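Local structure of OxyR (Porphyromonas gingivalis, 3HO7) at residues 31-36 and 208-213; 65-70 and 185-190; 79-84 and 216-221. The protein probably binds DNA as a redox-sensitive transcriptional activator of the LysR family; this chain is its regulatory domain. All blocks are in the same frame, centred on the assembly; numbering follows the deposited sequence.

Contact 1 of 3, residues 31-36 and 208-213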
loop_
_atom_site.group_PDB
_atom_site.type_symbol
_atom_site.label_atom_id
_atom_site.label_comp_id
_atom_site.label_asym_id
_atom_site.label_seq_id
_atom_site.Cartn_x
_atom_site.Cartn_y
_atom_site.Cartn_z
ATOM N N PRO A 31 20.037 -0.669 2.968
ATOM C CA PRO A 31 21.451 -0.328 2.832
ATOM C C PRO A 31 22.277 -0.827 4.014
ATOM O O PRO A 31 23.422 -1.238 3.840
ATOM C CB PRO A 31 21.439 1.203 2.799
ATOM C CG PRO A 31 20.080 1.554 2.293
ATOM C CD PRO A 31 19.169 0.516 2.878
ATOM N N ILE A 32 21.694 -0.801 5.209
ATOM C CA ILE A 32 22.407 -1.237 6.407
ATOM C C ILE A 32 22.600 -2.753 6.436
ATOM O O ILE A 32 23.628 -3.244 6.905
ATOM C CB ILE A 32 21.706 -0.762 7.693
ATOM C CG1 ILE A 32 21.664 0.768 7.732
ATOM C CG2 ILE A 32 22.415 -1.310 8.921
ATOM C CD1 ILE A 32 20.918 1.333 8.923
ATOM N N TRP A 33 21.614 -3.491 5.935
ATOM C CA TRP A 33 21.724 -4.944 5.857
ATOM C C TRP A 33 22.847 -5.345 4.914
ATOM O O TRP A 33 23.676 -6.195 5.241
ATOM C CB TRP A 33 20.419 -5.580 5.376
ATOM C CG TRP A 33 19.344 -5.645 6.407
ATOM C CD1 TRP A 33 19.481 -5.459 7.751
ATOM C CD2 TRP A 33 17.965 -5.958 6.182
ATOM N NE1 TRP A 33 18.267 -5.613 8.376
ATOM C CE2 TRP A 33 17.320 -5.922 7.435
ATOM C CE3 TRP A 33 17.210 -6.253 5.042
ATOM C CZ2 TRP A 33 15.955 -6.172 7.580
ATOM C CZ3 TRP A 33 15.856 -6.501 5.189
ATOM C CH2 TRP A 33 15.243 -6.458 6.448
ATOM N N LYS A 34 22.860 -4.731 3.736
ATOM C CA LYS A 34 23.855 -5.046 2.723
ATOM C C LYS A 34 25.250 -5.117 3.329
ATOM O O LYS A 34 25.983 -6.082 3.109
ATOM C CB LYS A 34 23.826 -4.006 1.603
ATOM C CG LYS A 34 24.745 -4.338 0.441
ATOM C CD LYS A 34 24.327 -5.639 -0.225
ATOM C CE LYS A 34 22.905 -5.542 -0.763
ATOM N NZ LYS A 34 22.498 -6.776 -1.489
ATOM N N LYS A 35 25.609 -4.093 4.095
ATOM C CA LYS A 35 26.955 -3.992 4.654
ATOM C C LYS A 35 27.168 -4.831 5.917
ATOM O O LYS A 35 28.246 -5.388 6.118
ATOM C CB LYS A 35 27.327 -2.525 4.909
ATOM C CG LYS A 35 26.313 -1.750 5.732
ATOM C CD LYS A 35 26.783 -0.324 5.990
ATOM C CE LYS A 35 26.905 0.470 4.697
ATOM N NZ LYS A 35 28.031 -0.007 3.844
ATOM N N GLU A 36 26.146 -4.927 6.762
ATOM C CA GLU A 36 26.269 -5.675 8.016
ATOM C C GLU A 36 25.863 -7.144 7.906
ATOM O O GLU A 36 26.381 -7.993 8.634
ATOM C CB GLU A 36 25.470 -5.002 9.138
ATOM C CG GLU A 36 26.329 -4.326 10.198
ATOM C CD GLU A 36 26.820 -2.956 9.780
ATOM O OE1 GLU A 36 25.972 -2.076 9.525
ATOM O OE2 GLU A 36 28.052 -2.755 9.721
ATOM N N GLY A 208 19.716 -4.587 16.809
ATOM C CA GLY A 208 20.632 -3.460 16.718
ATOM C C GLY A 208 20.545 -2.727 15.393
ATOM O O GLY A 208 20.490 -1.499 15.356
ATOM N N LEU A 209 20.525 -3.482 14.298
ATOM C CA LEU A 209 20.509 -2.883 12.966
ATOM C C LEU A 209 19.228 -2.098 12.703
ATOM O O LEU A 209 19.261 -1.003 12.148
ATOM C CB LEU A 209 20.709 -3.952 11.888
ATOM C CG LEU A 209 22.145 -4.450 11.715
ATOM C CD1 LEU A 209 22.201 -5.631 10.758
ATOM C CD2 LEU A 209 23.051 -3.323 11.236
ATOM N N LEU A 210 18.097 -2.661 13.105
ATOM C CA LEU A 210 16.826 -1.982 12.910
ATOM C C LEU A 210 16.754 -0.705 13.743
ATOM O O LEU A 210 16.347 0.346 13.249
ATOM C CB LEU A 210 15.662 -2.920 13.237
ATOM C CG LEU A 210 15.452 -4.065 12.244
ATOM C CD1 LEU A 210 14.495 -5.102 12.814
ATOM C CD2 LEU A 210 14.937 -3.535 10.914
ATOM N N ARG A 211 17.166 -0.796 15.004
ATOM C CA ARG A 211 17.162 0.373 15.878
ATOM C C ARG A 211 18.100 1.457 15.355
ATOM O O ARG A 211 17.811 2.647 15.474
ATOM C CB ARG A 211 17.535 -0.013 17.309
ATOM C CG ARG A 211 16.579 -0.997 17.960
ATOM C CD ARG A 211 16.933 -1.218 19.417
ATOM N NE ARG A 211 16.851 0.022 20.184
ATOM C CZ ARG A 211 17.355 0.182 21.402
ATOM N NH1 ARG A 211 17.988 -0.821 21.998
ATOM N NH2 ARG A 211 17.233 1.347 22.023
ATOM N N SER A 212 19.220 1.043 14.769
ATOM C CA SER A 212 20.184 1.990 14.220
ATOM C C SER A 212 19.672 2.609 12.923
ATOM O O SER A 212 20.299 3.510 12.364
ATOM C CB SER A 212 21.530 1.308 13.969
ATOM O OG SER A 212 21.526 0.618 12.729
ATOM N N ALA A 213 18.537 2.110 12.444
ATOM C CA ALA A 213 17.953 2.590 11.197
ATOM C C ALA A 213 17.123 3.849 11.416
ATOM O O ALA A 213 16.737 4.520 10.461
ATOM C CB ALA A 213 17.107 1.500 10.554
#

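Contact 2 of 3, residues 65-70 and 185-190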
loop_
_atom_site.group_PDB
_atom_site.type_symbol
_atom_site.label_atom_id
_atom_site.label_comp_id
_atom_site.label_asym_id
_atom_site.label_seq_id
_atom_site.Cartn_x
_atom_site.Cartn_y
_atom_site.Cartn_z
ATOM N N ILE A 65 8.412 -7.912 12.035
ATOM C CA ILE A 65 8.373 -6.525 12.467
ATOM C C ILE A 65 6.916 -6.096 12.564
ATOM O O ILE A 65 6.202 -6.064 11.562
ATOM C CB ILE A 65 9.121 -5.614 11.481
ATOM C CG1 ILE A 65 10.527 -6.163 11.217
ATOM C CG2 ILE A 65 9.183 -4.189 12.009
ATOM C CD1 ILE A 65 11.274 -5.438 10.117
ATOM N N ILE A 66 6.476 -5.785 13.778
ATOM C CA ILE A 66 5.073 -5.484 14.026
ATOM C C ILE A 66 4.904 -4.164 14.772
ATOM O O ILE A 66 5.880 -3.582 15.247
ATOM C CB ILE A 66 4.403 -6.612 14.828
ATOM C CG1 ILE A 66 5.111 -6.797 16.171
ATOM C CG2 ILE A 66 4.418 -7.911 14.029
ATOM C CD1 ILE A 66 4.527 -7.905 17.030
ATOM N N ALA A 67 3.660 -3.699 14.868
ATOM C CA ALA A 67 3.355 -2.430 15.523
ATOM C C ALA A 67 2.585 -2.651 16.822
ATOM O O ALA A 67 1.648 -1.916 17.134
ATOM C CB ALA A 67 2.565 -1.531 14.583
ATOM N N SER A 68 2.986 -3.670 17.574
ATOM C CA SER A 68 2.324 -4.014 18.825
ATOM C C SER A 68 3.010 -5.208 19.479
ATOM O O SER A 68 3.807 -5.897 18.844
ATOM C CB SER A 68 0.854 -4.348 18.568
ATOM O OG SER A 68 0.738 -5.478 17.719
ATOM N N LYS A 69 2.699 -5.447 20.750
ATOM C CA LYS A 69 3.173 -6.645 21.425
ATOM C C LYS A 69 2.437 -7.850 20.857
ATOM O O LYS A 69 1.254 -7.763 20.525
ATOM C CB LYS A 69 2.956 -6.546 22.938
ATOM C CG LYS A 69 3.840 -5.514 23.623
ATOM C CD LYS A 69 3.532 -5.400 25.107
ATOM C CE LYS A 69 4.353 -4.296 25.752
ATOM N NZ LYS A 69 4.026 -2.965 25.166
ATOM N N ALA A 70 3.143 -8.969 20.726
ATOM C CA ALA A 70 2.546 -10.178 20.178
ATOM C C ALA A 70 1.524 -10.763 21.146
ATOM O O ALA A 70 0.487 -11.277 20.729
ATOM C CB ALA A 70 3.621 -11.206 19.853
ATOM N N PRO A 185 -0.349 10.517 20.509
ATOM C CA PRO A 185 -0.443 9.078 20.299
ATOM C C PRO A 185 0.796 8.510 19.618
ATOM O O PRO A 185 1.288 9.078 18.641
ATOM C CB PRO A 185 -1.663 8.937 19.382
ATOM C CG PRO A 185 -1.784 10.251 18.701
ATOM C CD PRO A 185 -1.326 11.264 19.699
ATOM N N VAL A 186 1.296 7.397 20.142
ATOM C CA VAL A 186 2.419 6.702 19.532
ATOM C C VAL A 186 2.139 5.207 19.456
ATOM O O VAL A 186 1.476 4.642 20.328
ATOM C CB VAL A 186 3.724 6.906 20.327
ATOM C CG1 VAL A 186 3.851 8.352 20.770
ATOM C CG2 VAL A 186 3.765 5.972 21.527
ATOM N N ARG A 187 2.643 4.571 18.405
ATOM C CA ARG A 187 2.630 3.121 18.344
ATOM C C ARG A 187 4.040 2.626 18.617
ATOM O O ARG A 187 5.006 3.377 18.486
ATOM C CB ARG A 187 2.149 2.623 16.980
ATOM C CG ARG A 187 3.160 2.782 15.863
ATOM C CD ARG A 187 2.616 2.199 14.578
ATOM N NE ARG A 187 3.485 2.477 13.443
ATOM C CZ ARG A 187 3.215 2.097 12.200
ATOM N NH1 ARG A 187 2.101 1.426 11.943
ATOM N NH2 ARG A 187 4.057 2.391 11.218
ATOM N N GLU A 188 4.154 1.364 19.009
ATOM C CA GLU A 188 5.460 0.772 19.248
ATOM C C GLU A 188 5.781 -0.215 18.141
ATOM O O GLU A 188 5.005 -1.132 17.873
ATOM C CB GLU A 188 5.503 0.083 20.612
ATOM C CG GLU A 188 4.516 -1.060 20.764
ATOM C CD GLU A 188 4.521 -1.654 22.156
ATOM O OE1 GLU A 188 5.619 -1.842 22.723
ATOM O OE2 GLU A 188 3.423 -1.929 22.688
ATOM N N VAL A 189 6.915 -0.006 17.484
ATOM C CA VAL A 189 7.392 -0.928 16.468
ATOM C C VAL A 189 8.322 -1.927 17.144
ATOM O O VAL A 189 9.289 -1.537 17.793
ATOM C CB VAL A 189 8.134 -0.185 15.340
ATOM C CG1 VAL A 189 8.617 -1.165 14.285
ATOM C CG2 VAL A 189 7.226 0.869 14.716
ATOM N N ARG A 190 8.014 -3.211 17.005
ATOM C CA ARG A 190 8.738 -4.246 17.728
ATOM C C ARG A 190 9.163 -5.371 16.799
ATOM O O ARG A 190 8.585 -5.555 15.730
ATOM C CB ARG A 190 7.874 -4.801 18.864
ATOM C CG ARG A 190 7.290 -3.719 19.769
ATOM C CD ARG A 190 6.453 -4.307 20.897
ATOM N NE ARG A 190 7.268 -5.069 21.838
ATOM C CZ ARG A 190 7.920 -4.530 22.861
ATOM N NH1 ARG A 190 7.855 -3.224 23.078
ATOM N NH2 ARG A 190 8.637 -5.300 23.666
HETATM O O HOH W 1 1.503 -0.019 19.039
#

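Contact 3 of 3, residues 79-84 and 216-221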
loop_
_atom_site.group_PDB
_atom_site.type_symbol
_atom_site.label_atom_id
_atom_site.label_comp_id
_atom_site.label_asym_id
_atom_site.label_seq_id
_atom_site.Cartn_x
_atom_site.Cartn_y
_atom_site.Cartn_z
ATOM N N LEU A 79 11.354 -4.198 21.880
ATOM C CA LEU A 79 11.132 -2.848 21.390
ATOM C C LEU A 79 12.205 -2.431 20.389
ATOM O O LEU A 79 13.398 -2.643 20.611
ATOM C CB LEU A 79 11.084 -1.858 22.557
ATOM C CG LEU A 79 10.860 -0.387 22.203
ATOM C CD1 LEU A 79 9.523 -0.202 21.489
ATOM C CD2 LEU A 79 10.931 0.482 23.448
ATOM N N LEU A 80 11.769 -1.849 19.281
ATOM C CA LEU A 80 12.690 -1.280 18.308
ATOM C C LEU A 80 12.637 0.239 18.401
ATOM O O LEU A 80 13.665 0.897 18.551
ATOM C CB LEU A 80 12.348 -1.749 16.894
ATOM C CG LEU A 80 12.432 -3.262 16.677
ATOM C CD1 LEU A 80 12.145 -3.618 15.228
ATOM C CD2 LEU A 80 13.802 -3.779 17.102
ATOM N N TYR A 81 11.427 0.788 18.336
ATOM C CA TYR A 81 11.234 2.228 18.455
ATOM C C TYR A 81 9.758 2.585 18.588
ATOM O O TYR A 81 8.882 1.800 18.208
ATOM C CB TYR A 81 11.838 2.954 17.250
ATOM C CG TYR A 81 11.252 2.542 15.917
ATOM C CD1 TYR A 81 10.246 3.289 15.317
ATOM C CD2 TYR A 81 11.712 1.412 15.257
ATOM C CE1 TYR A 81 9.711 2.915 14.095
ATOM C CE2 TYR A 81 11.184 1.028 14.039
ATOM C CZ TYR A 81 10.186 1.782 13.462
ATOM O OH TYR A 81 9.666 1.391 12.247
ATOM N N TYR A 82 9.492 3.767 19.133
ATOM C CA TYR A 82 8.142 4.310 19.176
ATOM C C TYR A 82 7.941 5.207 17.968
ATOM O O TYR A 82 8.903 5.692 17.379
ATOM C CB TYR A 82 7.909 5.099 20.465
ATOM C CG TYR A 82 7.942 4.254 21.715
ATOM C CD1 TYR A 82 9.090 4.177 22.494
ATOM C CD2 TYR A 82 6.829 3.526 22.114
ATOM C CE1 TYR A 82 9.127 3.402 23.635
ATOM C CE2 TYR A 82 6.857 2.747 23.257
ATOM C CZ TYR A 82 8.009 2.690 24.013
ATOM O OH TYR A 82 8.052 1.919 25.150
ATOM N N GLU A 83 6.690 5.427 17.594
ATOM C CA GLU A 83 6.407 6.231 16.421
ATOM C C GLU A 83 5.072 6.932 16.581
ATOM O O GLU A 83 4.049 6.291 16.819
ATOM C CB GLU A 83 6.396 5.360 15.167
ATOM C CG GLU A 83 6.164 6.135 13.884
ATOM C CD GLU A 83 6.357 5.279 12.649
ATOM O OE1 GLU A 83 6.093 4.063 12.726
ATOM O OE2 GLU A 83 6.767 5.822 11.605
ATOM N N GLU A 84 5.096 8.253 16.493
ATOM C CA GLU A 84 3.887 9.041 16.639
ATOM C C GLU A 84 2.953 8.943 15.447
ATOM O O GLU A 84 3.388 8.937 14.300
ATOM C CB GLU A 84 4.233 10.512 16.868
ATOM C CG GLU A 84 4.678 10.839 18.274
ATOM C CD GLU A 84 4.578 12.319 18.584
ATOM O OE1 GLU A 84 3.780 13.017 17.929
ATOM O OE2 GLU A 84 5.295 12.780 19.492
ATOM N N SER A 216 17.825 8.127 17.255
ATOM C CA SER A 216 17.858 7.577 18.608
ATOM C C SER A 216 16.742 8.113 19.500
ATOM O O SER A 216 16.257 7.407 20.383
ATOM C CB SER A 216 19.222 7.826 19.259
ATOM O OG SER A 216 19.476 9.213 19.393
ATOM N N ASP A 217 16.341 9.360 19.275
ATOM C CA ASP A 217 15.245 9.953 20.038
ATOM C C ASP A 217 14.025 9.035 20.068
ATOM O O ASP A 217 13.298 8.990 21.063
ATOM C CB ASP A 217 14.850 11.311 19.455
ATOM C CG ASP A 217 15.759 12.433 19.917
ATOM O OD1 ASP A 217 16.826 12.143 20.500
ATOM O OD2 ASP A 217 15.401 13.609 19.697
ATOM N N MET A 218 13.806 8.310 18.974
ATOM C CA MET A 218 12.646 7.432 18.849
ATOM C C MET A 218 12.786 6.163 19.685
ATOM O O MET A 218 11.806 5.457 19.913
ATOM C CB MET A 218 12.399 7.054 17.384
ATOM C CG MET A 218 12.252 8.240 16.444
ATOM S SD MET A 218 11.744 7.751 14.785
ATOM C CE MET A 218 9.957 7.720 14.957
ATOM N N HIS A 219 14.001 5.873 20.142
ATOM C CA HIS A 219 14.233 4.658 20.916
ATOM C C HIS A 219 13.523 4.703 22.265
ATOM O O HIS A 219 13.278 3.666 22.879
ATOM C CB HIS A 219 15.730 4.399 21.116
ATOM C CG HIS A 219 16.475 4.121 19.847
ATOM N ND1 HIS A 219 17.838 4.289 19.734
ATOM C CD2 HIS A 219 16.045 3.699 18.634
ATOM C CE1 HIS A 219 18.217 3.973 18.508
ATOM N NE2 HIS A 219 17.149 3.613 17.820
ATOM N N LYS A 220 13.192 5.905 22.721
ATOM C CA LYS A 220 12.535 6.079 24.011
ATOM C C LYS A 220 11.333 7.012 23.914
ATOM O O LYS A 220 11.325 7.950 23.117
ATOM C CB LYS A 220 13.524 6.615 25.050
ATOM C CG LYS A 220 14.668 5.673 25.370
ATOM C CD LYS A 220 15.577 6.264 26.440
ATOM C CE LYS A 220 16.731 5.328 26.775
ATOM N NZ LYS A 220 17.671 5.924 27.769
ATOM N N LEU A 221 10.321 6.748 24.735
ATOM C CA LEU A 221 9.136 7.592 24.785
ATOM C C LEU A 221 9.518 8.989 25.260
ATOM O O LEU A 221 10.044 9.158 26.363
ATOM C CB LEU A 221 8.085 6.985 25.717
ATOM C CG LEU A 221 6.731 7.694 25.779
ATOM C CD1 LEU A 221 6.042 7.634 24.422
ATOM C CD2 LEU A 221 5.854 7.077 26.860
#

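Contact 1 of 3, residues 31-36 and 208-213
The C-terminal turns of helix 22-36 lie against the end of helix 200-211 and the turn after it, with Ile32 CA and Leu209 CA the closest backbone pair at 7.0 Å and no hydrogen bond between the two segments. Leu209, CG anti to its carbonyl carbon (chi1 -77°), presents both methyls to helix 22-36. Leu209 CD1 meets the edge of the Trp33 indole, 4.1 Å from Trp33 CD1, and also touches Glu36 CB. Its other methyl, Leu209 CD2, lies 3.6 Å from Glu36 CG, so the aliphatic stem of the exposed Glu36 lies along Leu209. Ile32 and Leu209 slide past each other in opposite senses. The extended chi2 of Ile32 (177°) carries CD1 to 3.9 Å from Ala213 CA, where the small Ala213 leaves room for it. Ser212 OG turns back to hydrogen-bond Leu209 O at 2.8 Å, arriving above the carbonyl plane and satisfying its hydroxyl within its own segment. This is helix-helix packing within the LysR-type regulatory domain, next to the second subunit, whose Thr138 also packs on Trp33. With no hydrogen bond crossing between the segments, the joint rests on shape and apolar packing.

Contact 2 of 3, residues 65-70 and 185-190
Three torsions gather the charged groups: Glu188 holds CG in the crowded position between N and carbonyl carbon (chi1 61°), Lys69 bends only at chi4 (62°), and Arg190 bends at chi3 (67°). The lysine crosses the glutamate at about a right angle, and its NZ takes the syn lone pair of Glu188 OE2 at 2.8 Å, with a weak second bond to OE1. Arg190 NH1 reaches Glu188 OE1 at 2.7 Å from above the carboxylate plane, while Lys69 CG lies over one face of the guanidinium, 3.9 Å from Arg190 NE. That NE is bridged in turn to Asp77. Beneath this network Ile66 and Arg190 form an antiparallel hydrogen-bonded pair, Ile66 N to Arg190 O at 2.9 Å and Arg190 N to Ile66 O at 2.8 Å. Beyond it the strand 63-66 ends, and a water takes over, donating to Ala67 O and accepting from Glu188 N. Ala67 CB is small enough to sit 3.7 Å from Arg187 CD, whose guanidinium binds Thr20 O and Glu83. One carboxylate thus serves two cations, whose mutual repulsion it probably offsets, and it likely stays ionised, tying the loop after strand 63-66 to the long strand 184-194.

Contact 3 of 3, residues 79-84 and 216-221
The phenol ring of Tyr82 is sandwiched between two leucines: Leu221 CB sits 4.2 Å above one face and Leu79 CD1 4.1 Å above the other, both offset toward the rim, while Met218 O lies at the ring edge. The His219 imidazole has Ser216 CA over one face and Tyr81 CB at its edge, and its CD2 comes within 3.7 Å of Leu80 O. A single hydrogen bond joins the backbones, Tyr82 N to Met218 O, 3.0 Å long, nearly straight (168°) and in the carbonyl plane. Met218, flexible and unbranched, bends at chi3 (87°) to bring CE to 3.3 Å from Tyr82 O and alongside Glu83, while its CB packs on Tyr81 CB at 4.1 Å. The strand is irregular here: Leu80 and Tyr81 both face Val189, a classic beta bulge. The short 3-10 turn is closed by His219 N bonding Ser216 O at 2.7 Å, and His219 NE2 bonds Arg211 O, so NE2 probably carries a proton. The tail after helix 200-211 is therefore held to strand 75-89 by one nearly straight backbone bond, the Tyr82 ring and Met218 CB and methyl packing around it, with the histidine tying the turn to the helix.

How the contacts relate
Contacts 2 and 3 lie closest, about 10 Å between centres, because strands 184-194 and 75-89 are neighbours in one sheet: a probable hydrogen bond runs from Val189 N to Tyr81 O, 2.8 Å, at the bulge. These long strands run between the two halves of the domain, consistent with the hinge of the periplasmic-binding-protein-like fold. Contact 1, about 19 Å from contact 2 and 16 Å from contact 3, joins the helices of one half. Leu210 of contact 1 bridges to both others, its CD1 3.7 Å from Leu80 CD1 and its CD2 4.2 Å from Ile65 CD1. Near contact 2, Ser68 touches Phe120, next in sequence to Cys119, which forms a disulfide with Cys128.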